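Local coordinates for protein ditrans,polycis-undecaprenyl-diphosphate synthase ((2E,6E)-farnesyl-diphosphate specific) (Acinetobacter baumannii, PDB 6ACS) that probably catalyses the sequential condensation of isopentenyl diphosphate with farnesyl diphosphate to give undecaprenyl diphosphate, a lipid-carrier precursor for bacterial cell-wall synthesis, at residues B[13-17]-B[195-199]. Residues are numbered along the deposited sequence.
Sequences VAIIM and NFLLW
Loops packing onto a parallel sheet are illustrated by this buried, largely apolar contact, in which irregular segment 195-199 lies against segment 13-17 of the inner strand 12-17. The strand is extended and hydrogen-bonded to neighbours 56-61 and 183-186. The two backbones stay apart (CA to CA 7.8 Å for Ile16 and Phe196, 8.3 Å for Ala14 and Leu197), and contact is mostly between side chains. After Asn195 (phi/psi 62/40°), Phe196 (-95/-129°) and Leu197 (-78/71°, centre of an inverse gamma turn) point CA-to-CB toward the strand; Ala14 points back, Ile15 away. Phe196, chi1 t, sends its ring against both Ala14 and Ile16: Phe196 CE2 sits 3.8 Å from Ala14 CB and 4.0 Å from Ile15 O, Phe196 CD2 3.5 Å from CG1 of Ile16 (mt). Leu197 CD1, also mt, lies 3.7 Å from Ala14 CB. Phe60 stacks on Phe196; Asn195 and Trp199 reach the second subunit. A central strand leading into the predicted active site (Asp18, Arg186), covered by a dimer-contacting loop, fits the cis-prenyltransferase fold.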
# COMPACT_ATOMS: atom_id res chain seq x y z
N VAL B 13 5.38 -5.37 12.89
CA VAL B 13 4.09 -4.75 13.16
C VAL B 13 4.24 -3.25 12.96
O VAL B 13 5.22 -2.65 13.42
CB VAL B 13 3.63 -5.04 14.60
CG1 VAL B 13 2.31 -4.29 14.88
CG2 VAL B 13 3.46 -6.53 14.79
N ALA B 14 3.26 -2.65 12.29
CA ALA B 14 3.21 -1.20 12.13
C ALA B 14 1.92 -0.71 12.74
O ALA B 14 0.90 -1.38 12.65
CB ALA B 14 3.30 -0.79 10.66
N ILE B 15 1.94 0.48 13.34
CA ILE B 15 0.75 1.04 13.98
C ILE B 15 0.56 2.50 13.58
O ILE B 15 1.47 3.32 13.74
CB ILE B 15 0.82 0.94 15.52
CG1 ILE B 15 1.13 -0.49 15.95
CG2 ILE B 15 -0.52 1.40 16.12
CD1 ILE B 15 1.19 -0.67 17.48
N ILE B 16 -0.64 2.82 13.10
CA ILE B 16 -1.09 4.19 12.93
C ILE B 16 -1.88 4.54 14.19
O ILE B 16 -2.97 4.01 14.40
CB ILE B 16 -1.96 4.35 11.68
CG1 ILE B 16 -1.14 3.98 10.45
CG2 ILE B 16 -2.50 5.77 11.57
CD1 ILE B 16 -2.01 3.99 9.19
N MET B 17 -1.28 5.39 15.02
CA MET B 17 -1.82 5.76 16.32
C MET B 17 -2.73 6.96 16.08
O MET B 17 -2.25 8.08 15.90
CB MET B 17 -0.68 6.09 17.28
CG MET B 17 0.37 4.99 17.40
SD MET B 17 1.78 5.43 18.45
CE MET B 17 2.58 6.69 17.46
N ASN B 195 -1.34 7.11 3.73
CA ASN B 195 -0.00 7.52 3.29
C ASN B 195 1.06 7.16 4.34
O ASN B 195 2.01 7.91 4.57
CB ASN B 195 0.03 9.01 2.98
CG ASN B 195 1.31 9.42 2.27
OD1 ASN B 195 1.87 8.65 1.50
ND2 ASN B 195 1.78 10.62 2.55
N PHE B 196 0.92 5.99 4.95
CA PHE B 196 1.96 5.55 5.86
C PHE B 196 2.87 4.67 5.00
O PHE B 196 3.23 5.09 3.90
CB PHE B 196 1.31 4.92 7.12
CG PHE B 196 2.28 4.46 8.20
CD1 PHE B 196 3.41 5.18 8.52
CD2 PHE B 196 1.95 3.37 8.99
CE1 PHE B 196 4.27 4.74 9.53
CE2 PHE B 196 2.79 2.94 10.03
CZ PHE B 196 3.95 3.62 10.30
N LEU B 197 3.19 3.46 5.43
CA LEU B 197 4.19 2.57 4.81
C LEU B 197 3.72 1.84 3.54
O LEU B 197 3.59 0.61 3.51
CB LEU B 197 4.61 1.54 5.84
CG LEU B 197 5.25 2.07 7.11
CD1 LEU B 197 5.40 0.90 8.10
CD2 LEU B 197 6.60 2.67 6.75
N LEU B 198 3.55 2.59 2.46
CA LEU B 198 2.92 2.04 1.25
C LEU B 198 3.76 0.92 0.63
O LEU B 198 3.25 -0.18 0.35
CB LEU B 198 2.72 3.15 0.23
CG LEU B 198 1.93 4.35 0.75
CD1 LEU B 198 1.92 5.46 -0.32
CD2 LEU B 198 0.50 3.97 1.17
N TRP B 199 5.05 1.17 0.40
CA TRP B 199 5.91 0.14 -0.16
C TRP B 199 6.05 -1.04 0.79
O TRP B 199 5.92 -2.20 0.39
CB TRP B 199 7.28 0.75 -0.49
CG TRP B 199 8.29 -0.20 -1.09
CD1 TRP B 199 9.12 -1.07 -0.42
CD2 TRP B 199 8.59 -0.36 -2.48
NE1 TRP B 199 9.90 -1.77 -1.31
CE2 TRP B 199 9.60 -1.34 -2.59
CE3 TRP B 199 8.10 0.24 -3.66
CZ2 TRP B 199 10.13 -1.73 -3.81
CZ3 TRP B 199 8.64 -0.16 -4.86
CH2 TRP B 199 9.62 -1.13 -4.93